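Long-range contacts in ferredoxin component of dioxygenase (Sphingobium yanoikuyae, PDB 2I7F), which probably carries electrons, by way of a Rieske-type [2Fe-2S] cluster, to the terminal oxygenase of a biphenyl dioxygenase system: residues Leu5-Val10 and Val21-Met26; Ala28-Asn33 and Thr41-Thr46; Gly55-Thr60 and Phe71-Gly76. All coordinates share one frame; numbering follows the deposited sequence.

How the contacts relate
The three contacts follow one another along the chain, and all lie in the Rieske [2Fe-2S] domain. Contact 1 sets strand 4-9 against the end of strand 19-21 and the loop after it; these are the outermost strands of the six-stranded antiparallel sheet. Contact 2, about 11 Å away between centres, is the hairpin of strands 29-34 and 37-42 in the same sheet; the backbone bond of V21 with L29 links the two. Contact 3, its centre about 10 Å from that of contact 2 and 19 Å from that of contact 1, belongs to the separate three-stranded sheet. Contact 2 thus lies near the centre of the chain, with contacts 1 and 3 on opposite sides, and N33 O bonds Q57 NE2 of contact 3.

Contact 1 (Leu5-Val10 and Val21-Met26); sequences LRLCQV and VYQEKM. With SO4 (sulfate ion), chain C.
Next to the place where C8 touches V21, oxygen O2 of a sulfate ion is gripped by Q9: the backbone N of Q9 donates to O2 at 2.7 Å in a nearly straight bond (162°), and its side-chain NE2 adds a weak one. The CB of C8 lies against the same oxygen, and S12 OG also bonds the ion, which probably comes from the crystallisation liquor.

Across the contact the side chains meet mostly by apolar packing. V21 has CG1 anti to its backbone N (chi1 169°), and this methyl sits 3.4 Å from the carbonyl O of L7 and also against L7 CB. The other methyl, CG2, meets CB of C8 at 4.0 Å. A beta-branched residue suits this place because its two methyls serve two successive residues of the facing strand, while the slim side chain of C8 fits beside the second.

Farther down, the fork of L5 is held from several sides. Its CD1 rests on CG of M26 at 3.9 Å and close to the sulfur of M26, whereas its CD2 meets CE of K25 at 3.6 Å; L5 and K25 cross obliquely. Lysine suits this margin, since its methylene chain can cover leucine while the amine stays near the surface. Q23 lies across L5 and L7 at about a right angle to each, its CG 4.1 Å from CD2 of L7. A type I beta turn from Q23 to M26, closed by M26 N to Q23 O at 3.0 Å, brings K25 and M26 round to L5.

L7 and V21 remain 6.2 Å apart between CA atoms and form no beta bridge. Side chains thus join edge strand 4-9 to the end of strand 19-21 and the turn after it, within the all-beta body of a Rieske ferredoxin.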
loop_
_atom_site.group_PDB
_atom_site.type_symbol
_atom_site.label_atom_id
_atom_site.label_comp_id
_atom_site.label_asym_id
_atom_site.label_seq_id
_atom_site.Cartn_x
_atom_site.Cartn_y
_atom_site.Cartn_z
ATOM N N LEU A 5 -7.759 -1.633 13.429
ATOM C CA LEU A 5 -6.574 -2.480 13.464
ATOM C C LEU A 5 -5.369 -1.591 13.326
ATOM O O LEU A 5 -5.308 -0.840 12.378
ATOM C CB LEU A 5 -6.558 -3.454 12.275
ATOM C CG LEU A 5 -7.622 -4.538 12.212
ATOM C CD1 LEU A 5 -7.491 -5.407 10.943
ATOM C CD2 LEU A 5 -7.501 -5.337 13.491
ATOM N N ARG A 6 -4.423 -1.660 14.264
ATOM C CA ARG A 6 -3.138 -0.969 14.108
ATOM C C ARG A 6 -2.203 -1.707 13.130
ATOM O O ARG A 6 -1.992 -2.908 13.268
ATOM C CB ARG A 6 -2.453 -0.815 15.460
ATOM C CG ARG A 6 -3.187 0.135 16.343
ATOM C CD ARG A 6 -2.589 0.280 17.712
ATOM N NE ARG A 6 -2.664 -0.981 18.394
ATOM C CZ ARG A 6 -2.308 -1.185 19.653
ATOM N NH1 ARG A 6 -1.829 -0.194 20.393
ATOM N NH2 ARG A 6 -2.469 -2.394 20.169
ATOM N N LEU A 7 -1.633 -0.984 12.167
ATOM C CA LEU A 7 -0.710 -1.576 11.185
ATOM C C LEU A 7 0.759 -1.340 11.530
ATOM O O LEU A 7 1.550 -2.282 11.545
ATOM C CB LEU A 7 -1.028 -1.115 9.739
ATOM C CG LEU A 7 -2.480 -1.332 9.328
ATOM C CD1 LEU A 7 -2.747 -0.854 7.865
ATOM C CD2 LEU A 7 -2.889 -2.802 9.525
ATOM N N CYS A 8 1.099 -0.101 11.876
ATOM C CA CYS A 8 2.478 0.303 12.088
ATOM C C CYS A 8 2.448 1.731 12.544
ATOM O O CYS A 8 1.441 2.414 12.379
ATOM C CB CYS A 8 3.325 0.151 10.798
ATOM S SG CYS A 8 2.946 1.238 9.376
ATOM N N GLN A 9 3.547 2.198 13.127
ATOM C CA GLN A 9 3.626 3.579 13.557
ATOM C C GLN A 9 3.777 4.480 12.330
ATOM O O GLN A 9 4.459 4.134 11.379
ATOM C CB GLN A 9 4.804 3.767 14.490
ATOM C CG GLN A 9 4.574 3.150 15.836
ATOM C CD GLN A 9 5.863 3.059 16.584
ATOM O OE1 GLN A 9 6.173 3.931 17.398
ATOM N NE2 GLN A 9 6.667 2.062 16.266
ATOM N N VAL A 10 3.103 5.619 12.360
ATOM C CA VAL A 10 3.215 6.635 11.304
ATOM C C VAL A 10 4.701 7.010 11.062
ATOM O O VAL A 10 5.158 7.167 9.924
ATOM C CB VAL A 10 2.424 7.939 11.687
ATOM C CG1 VAL A 10 2.594 9.038 10.610
ATOM C CG2 VAL A 10 0.938 7.695 11.853
ATOM N N VAL A 21 3.273 -4.673 5.978
ATOM C CA VAL A 21 2.673 -4.990 7.254
ATOM C C VAL A 21 1.902 -6.257 7.073
ATOM O O VAL A 21 1.153 -6.346 6.143
ATOM C CB VAL A 21 1.731 -3.895 7.683
ATOM C CG1 VAL A 21 0.909 -4.358 8.882
ATOM C CG2 VAL A 21 2.558 -2.590 7.982
ATOM N N TYR A 22 2.099 -7.241 7.943
ATOM C CA TYR A 22 1.379 -8.494 7.861
ATOM C C TYR A 22 0.557 -8.634 9.105
ATOM O O TYR A 22 1.055 -9.062 10.123
ATOM C CB TYR A 22 2.336 -9.684 7.785
ATOM C CG TYR A 22 3.078 -9.760 6.473
ATOM C CD1 TYR A 22 4.169 -8.928 6.205
ATOM C CD2 TYR A 22 2.699 -10.681 5.498
ATOM C CE1 TYR A 22 4.846 -9.006 4.949
ATOM C CE2 TYR A 22 3.363 -10.773 4.269
ATOM C CZ TYR A 22 4.429 -9.946 3.998
ATOM O OH TYR A 22 5.060 -10.110 2.784
ATOM N N GLN A 23 -0.714 -8.274 9.007
ATOM C CA GLN A 23 -1.588 -8.234 10.154
ATOM C C GLN A 23 -2.427 -9.507 10.032
ATOM O O GLN A 23 -2.836 -9.901 8.930
ATOM C CB GLN A 23 -2.380 -6.883 10.177
ATOM C CG GLN A 23 -2.886 -6.404 11.556
ATOM C CD GLN A 23 -4.157 -7.137 12.049
ATOM O OE1 GLN A 23 -4.372 -7.313 13.258
ATOM N NE2 GLN A 23 -5.001 -7.575 11.107
ATOM N N GLU A 24 -2.598 -10.208 11.152
ATOM C CA GLU A 24 -3.150 -11.544 11.121
ATOM C C GLU A 24 -4.573 -11.642 10.544
ATOM O O GLU A 24 -4.921 -12.652 9.931
ATOM C CB GLU A 24 -3.024 -12.251 12.480
ATOM C CG GLU A 24 -3.720 -11.607 13.677
ATOM C CD GLU A 24 -3.385 -12.342 14.978
ATOM O OE1 GLU A 24 -2.777 -11.704 15.876
ATOM O OE2 GLU A 24 -3.720 -13.554 15.106
ATOM N N LYS A 25 -5.373 -10.602 10.638
ATOM C CA LYS A 25 -6.714 -10.703 10.044
ATOM C C LYS A 25 -6.765 -10.557 8.480
ATOM O O LYS A 25 -7.737 -10.942 7.838
ATOM C CB LYS A 25 -7.667 -9.730 10.773
ATOM C CG LYS A 25 -8.097 -10.270 12.157
ATOM C CD LYS A 25 -8.836 -9.236 13.031
ATOM C CE LYS A 25 -8.009 -8.787 14.274
ATOM N NZ LYS A 25 -8.894 -8.438 15.474
ATOM N N MET A 26 -5.677 -10.099 7.876
ATOM C CA MET A 26 -5.722 -9.475 6.582
ATOM C C MET A 26 -4.797 -10.094 5.541
ATOM O O MET A 26 -3.814 -10.771 5.876
ATOM C CB MET A 26 -5.297 -8.020 6.757
ATOM C CG MET A 26 -6.111 -7.199 7.708
ATOM S SD MET A 26 -7.846 -7.031 7.309
ATOM C CE MET A 26 -7.744 -6.120 5.791
HETATM S S SO4 C . 6.107 -0.457 13.761
HETATM O O1 SO4 C . 4.962 -1.376 13.713
HETATM O O2 SO4 C . 5.854 0.828 13.115
HETATM O O3 SO4 C . 6.466 -0.220 15.170
HETATM O O4 SO4 C . 7.240 -1.089 13.061
#

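Contact 2 (Ala28-Asn33 and Thr41-Thr46); sequences ALAVYN and TDNLCT. With FES (Fe2/s2 (inorganic) cluster), chain D.
The ring of Y32 meets T41 at its edge: T41 OG1 lies in the ring plane, 2.7 Å from Y32 OH, and accepts its hydrogen bond. P18 and I73 also touch the Y32 side chain. T41 OG1 stands between its own backbone N and carbonyl carbon (chi1 79°), where it can pass a bond on to D42 O at 2.7 Å, approaching from above that carbonyl plane. Threonine suits the place because its hydroxyl both accepts and donates while its methyl CG2 packs against CE1 of Y32 at 3.6 Å.

The backbones of the same strands form an antiparallel ladder. A30 and T41 form a hydrogen-bonded pair, A30 N to T41 O at 2.8 Å and T41 N to A30 O at 3.0 Å; the small A30 lets N43 come close over its CB. Past the non-hydrogen-bonded pair of L29 and D42, A28 O accepts N43 N at 2.9 Å and also a water shared with L44 N. D42 OD1 is hydrogen-bonded to Y90 OH.

The ladder thus ties down the chain just before C45, whose SG binds an iron at 2.3 Å together with C64. This backbone and hydroxyl network probably helps to hold that cysteine ligand steady.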
loop_
_atom_site.group_PDB
_atom_site.type_symbol
_atom_site.label_atom_id
_atom_site.label_comp_id
_atom_site.label_asym_id
_atom_site.label_seq_id
_atom_site.Cartn_x
_atom_site.Cartn_y
_atom_site.Cartn_z
ATOM N N ALA A 28 -1.734 -9.611 2.970
ATOM C CA ALA A 28 -0.547 -8.777 3.114
ATOM C C ALA A 28 -0.929 -7.345 2.736
ATOM O O ALA A 28 -1.654 -7.146 1.751
ATOM C CB ALA A 28 0.604 -9.280 2.245
ATOM N N LEU A 29 -0.443 -6.364 3.513
ATOM C CA LEU A 29 -0.768 -4.939 3.342
ATOM C C LEU A 29 0.485 -4.125 3.095
ATOM O O LEU A 29 1.549 -4.515 3.511
ATOM C CB LEU A 29 -1.468 -4.390 4.572
ATOM C CG LEU A 29 -2.830 -5.008 4.975
ATOM C CD1 LEU A 29 -3.194 -4.472 6.355
ATOM C CD2 LEU A 29 -3.909 -4.725 3.957
ATOM N N ALA A 30 0.332 -3.027 2.360
ATOM C CA ALA A 30 1.401 -2.130 2.012
ATOM C C ALA A 30 0.987 -0.789 2.552
ATOM O O ALA A 30 -0.101 -0.341 2.307
ATOM C CB ALA A 30 1.593 -2.061 0.540
ATOM N N VAL A 31 1.894 -0.137 3.268
ATOM C CA VAL A 31 1.662 1.205 3.793
ATOM C C VAL A 31 2.635 2.211 3.149
ATOM O O VAL A 31 3.844 1.977 3.089
ATOM C CB VAL A 31 1.817 1.215 5.328
ATOM C CG1 VAL A 31 1.399 2.578 5.912
ATOM C CG2 VAL A 31 1.008 0.094 5.933
ATOM N N TYR A 32 2.078 3.334 2.668
ATOM C CA TYR A 32 2.807 4.345 1.947
ATOM C C TYR A 32 2.636 5.726 2.548
ATOM O O TYR A 32 1.593 6.046 3.114
ATOM C CB TYR A 32 2.349 4.448 0.505
ATOM C CG TYR A 32 2.101 3.173 -0.221
ATOM C CD1 TYR A 32 0.928 2.460 -0.001
ATOM C CD2 TYR A 32 2.976 2.703 -1.192
ATOM C CE1 TYR A 32 0.644 1.343 -0.681
ATOM C CE2 TYR A 32 2.671 1.516 -1.908
ATOM C CZ TYR A 32 1.505 0.861 -1.651
ATOM O OH TYR A 32 1.149 -0.320 -2.317
ATOM N N ASN A 33 3.662 6.548 2.339
ATOM C CA ASN A 33 3.638 7.958 2.625
ATOM C C ASN A 33 3.880 8.655 1.280
ATOM O O ASN A 33 4.947 8.487 0.678
ATOM C CB ASN A 33 4.720 8.279 3.661
ATOM C CG ASN A 33 5.034 9.783 3.820
ATOM O OD1 ASN A 33 4.519 10.642 3.117
ATOM N ND2 ASN A 33 5.928 10.074 4.748
ATOM N N THR A 41 -2.766 -0.093 0.847
ATOM C CA THR A 41 -3.245 -1.000 -0.197
ATOM C C THR A 41 -2.911 -2.448 0.171
ATOM O O THR A 41 -2.050 -2.682 0.994
ATOM C CB THR A 41 -2.642 -0.678 -1.619
ATOM O OG1 THR A 41 -1.293 -1.182 -1.754
ATOM C CG2 THR A 41 -2.682 0.811 -1.939
ATOM N N ASP A 42 -3.587 -3.422 -0.430
ATOM C CA ASP A 42 -3.018 -4.764 -0.503
ATOM C C ASP A 42 -1.573 -4.736 -1.051
ATOM O O ASP A 42 -1.212 -3.899 -1.858
ATOM C CB ASP A 42 -3.879 -5.690 -1.351
ATOM C CG ASP A 42 -5.113 -6.182 -0.612
ATOM O OD1 ASP A 42 -5.250 -5.893 0.595
ATOM O OD2 ASP A 42 -5.955 -6.851 -1.246
ATOM N N ASN A 43 -0.730 -5.620 -0.554
ATOM C CA ASN A 43 0.669 -5.686 -1.006
ATOM C C ASN A 43 0.870 -6.618 -2.230
ATOM O O ASN A 43 1.745 -6.362 -3.073
ATOM C CB ASN A 43 1.534 -6.148 0.170
ATOM C CG ASN A 43 2.943 -5.715 0.087
ATOM O OD1 ASN A 43 3.786 -6.116 0.930
ATOM N ND2 ASN A 43 3.255 -4.893 -0.901
ATOM N N LEU A 44 0.094 -7.701 -2.319
ATOM C CA LEU A 44 0.225 -8.624 -3.433
ATOM C C LEU A 44 -0.264 -7.931 -4.730
ATOM O O LEU A 44 -1.434 -7.569 -4.852
ATOM C CB LEU A 44 -0.566 -9.954 -3.198
ATOM C CG LEU A 44 -0.221 -11.135 -4.134
ATOM C CD1 LEU A 44 1.204 -11.688 -3.841
ATOM C CD2 LEU A 44 -1.265 -12.252 -4.071
ATOM N N CYS A 45 0.657 -7.749 -5.681
ATOM C CA CYS A 45 0.312 -7.343 -7.039
ATOM C C CYS A 45 -0.853 -8.200 -7.553
ATOM O O CYS A 45 -0.947 -9.376 -7.205
ATOM C CB CYS A 45 1.491 -7.505 -7.985
ATOM S SG CYS A 45 1.105 -6.733 -9.564
ATOM N N THR A 46 -1.761 -7.574 -8.301
ATOM C CA THR A 46 -2.951 -8.270 -8.819
ATOM C C THR A 46 -2.591 -9.031 -10.082
ATOM O O THR A 46 -3.374 -9.853 -10.559
ATOM C CB THR A 46 -4.179 -7.318 -9.123
ATOM O OG1 THR A 46 -3.820 -6.384 -10.155
ATOM C CG2 THR A 46 -4.701 -6.570 -7.877
HETATM FE FE1 FES D . 3.242 -8.558 -13.030
HETATM FE FE2 FES D . 3.098 -7.119 -10.678
HETATM S S1 FES D . 2.940 -6.413 -12.775
HETATM S S2 FES D . 3.401 -9.328 -10.958
HETATM O O HOH W 1 -2.075 -8.858 -0.274
#

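Contact 3 (Gly55-Thr60 and Phe71-Gly76); sequences GYQDGT and FDIATG
Q57 and I73 cross at about a right angle, the extended chain of the glutamine passing the end of the isoleucine with CG 3.7 Å from CD1. Q57 CG is anti to its backbone N (chi1 -175°), and the amide beyond is held in one orientation: NE2 donates to G59 O at 3.1 Å, the acceptor lying in the amide plane, and also to N33 O. An alanine here would probably leave G59 O and N33 O without this donor and open a gap beside CD1 of I73.

I73 points toward the turn, its CD1 lying 3.6 Å from G59 O, while its backbone N donates to T60 O at 2.7 Å. G59 turns the chain at positive phi (73°), which suits glycine. OD1 of D72 comes near CB of T60, and its CA lies by T60 O; OD1 takes the backbone N of T75 at 3.2 Å in an Asx motif, and OD2 makes a salt bridge with K79. Aspartate is apt here, since one carboxylate oxygen secures the turn and the other meets a charge. G76 N closes on D72 O at 2.8 Å.

These turns follow the two outer strands, 56-58 and 70-72, of a three-stranded antiparallel sheet whose middle strand is 61-63, in the cluster-binding part of the Rieske fold.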
loop_
_atom_site.group_PDB
_atom_site.type_symbol
_atom_site.label_atom_id
_atom_site.label_comp_id
_atom_site.label_asym_id
_atom_site.label_seq_id
_atom_site.Cartn_x
_atom_site.Cartn_y
_atom_site.Cartn_z
ATOM N N GLY A 55 8.702 -2.933 -4.764
ATOM C CA GLY A 55 8.873 -2.147 -5.990
ATOM C C GLY A 55 9.307 -0.748 -5.671
ATOM O O GLY A 55 10.061 -0.512 -4.718
ATOM N N TYR A 56 8.816 0.189 -6.475
ATOM C CA TYR A 56 9.405 1.513 -6.601
ATOM C C TYR A 56 8.304 2.548 -6.548
ATOM O O TYR A 56 7.440 2.591 -7.409
ATOM C CB TYR A 56 10.180 1.611 -7.914
ATOM C CG TYR A 56 11.105 0.426 -8.081
ATOM C CD1 TYR A 56 12.360 0.381 -7.448
ATOM C CD2 TYR A 56 10.705 -0.682 -8.835
ATOM C CE1 TYR A 56 13.173 -0.744 -7.573
ATOM C CE2 TYR A 56 11.516 -1.799 -8.968
ATOM C CZ TYR A 56 12.721 -1.836 -8.328
ATOM O OH TYR A 56 13.485 -2.940 -8.523
ATOM N N GLN A 57 8.341 3.367 -5.504
ATOM C CA GLN A 57 7.386 4.425 -5.333
ATOM C C GLN A 57 7.879 5.652 -6.038
ATOM O O GLN A 57 9.015 6.088 -5.873
ATOM C CB GLN A 57 7.152 4.730 -3.863
ATOM C CG GLN A 57 6.052 5.762 -3.636
ATOM C CD GLN A 57 5.898 6.125 -2.176
ATOM O OE1 GLN A 57 6.519 5.518 -1.307
ATOM N NE2 GLN A 57 5.070 7.134 -1.897
ATOM N N ASP A 58 7.015 6.218 -6.860
ATOM C CA ASP A 58 7.336 7.474 -7.518
ATOM C C ASP A 58 6.148 8.401 -7.279
ATOM O O ASP A 58 5.248 8.510 -8.112
ATOM C CB ASP A 58 7.547 7.243 -8.998
ATOM C CG ASP A 58 8.001 8.506 -9.741
ATOM O OD1 ASP A 58 8.217 9.573 -9.119
ATOM O OD2 ASP A 58 8.134 8.421 -10.968
ATOM N N GLY A 59 6.149 9.033 -6.119
ATOM C CA GLY A 59 5.070 9.925 -5.737
ATOM C C GLY A 59 3.841 9.092 -5.406
ATOM O O GLY A 59 3.875 8.316 -4.449
ATOM N N THR A 60 2.751 9.288 -6.161
ATOM C CA THR A 60 1.514 8.509 -5.967
ATOM C C THR A 60 1.521 7.210 -6.759
ATOM O O THR A 60 0.558 6.473 -6.704
ATOM C CB THR A 60 0.233 9.293 -6.394
ATOM O OG1 THR A 60 0.405 9.761 -7.738
ATOM C CG2 THR A 60 -0.014 10.453 -5.524
ATOM N N PHE A 71 0.423 0.793 -10.124
ATOM C CA PHE A 71 -0.833 1.253 -9.561
ATOM C C PHE A 71 -0.743 2.653 -9.007
ATOM O O PHE A 71 0.325 3.137 -8.610
ATOM C CB PHE A 71 -1.299 0.370 -8.383
ATOM C CG PHE A 71 -1.456 -1.061 -8.732
ATOM C CD1 PHE A 71 -2.675 -1.556 -9.193
ATOM C CD2 PHE A 71 -0.364 -1.925 -8.618
ATOM C CE1 PHE A 71 -2.800 -2.868 -9.560
ATOM C CE2 PHE A 71 -0.498 -3.245 -8.956
ATOM C CZ PHE A 71 -1.713 -3.719 -9.414
ATOM N N ASP A 72 -1.899 3.297 -8.941
ATOM C CA ASP A 72 -2.043 4.569 -8.228
ATOM C C ASP A 72 -2.279 4.260 -6.739
ATOM O O ASP A 72 -3.303 3.678 -6.367
ATOM C CB ASP A 72 -3.202 5.386 -8.834
ATOM C CG ASP A 72 -3.275 6.772 -8.284
ATOM O OD1 ASP A 72 -3.144 6.918 -7.057
ATOM O OD2 ASP A 72 -3.492 7.725 -9.068
ATOM N N ILE A 73 -1.323 4.645 -5.892
ATOM C CA ILE A 73 -1.385 4.349 -4.451
ATOM C C ILE A 73 -2.666 4.868 -3.795
ATOM O O ILE A 73 -3.288 4.175 -2.977
ATOM C CB ILE A 73 -0.190 4.967 -3.676
ATOM C CG1 ILE A 73 1.123 4.246 -4.054
ATOM C CG2 ILE A 73 -0.484 4.910 -2.117
ATOM C CD1 ILE A 73 2.397 5.093 -4.010
ATOM N N ALA A 74 -3.041 6.075 -4.176
ATOM C CA ALA A 74 -4.136 6.841 -3.562
ATOM C C ALA A 74 -5.505 6.378 -4.038
ATOM O O ALA A 74 -6.462 6.411 -3.252
ATOM C CB ALA A 74 -3.974 8.333 -3.839
ATOM N N THR A 75 -5.593 5.851 -5.261
ATOM C CA THR A 75 -6.872 5.502 -5.852
ATOM C C THR A 75 -7.097 3.995 -6.029
ATOM O O THR A 75 -8.242 3.572 -6.115
ATOM C CB THR A 75 -7.117 6.189 -7.206
ATOM O OG1 THR A 75 -6.312 5.586 -8.227
ATOM C CG2 THR A 75 -6.911 7.755 -7.143
ATOM N N GLY A 76 -6.009 3.214 -6.088
ATOM C CA GLY A 76 -6.089 1.786 -6.384
ATOM C C GLY A 76 -6.004 1.469 -7.863
ATOM O O GLY A 76 -5.772 0.328 -8.232
#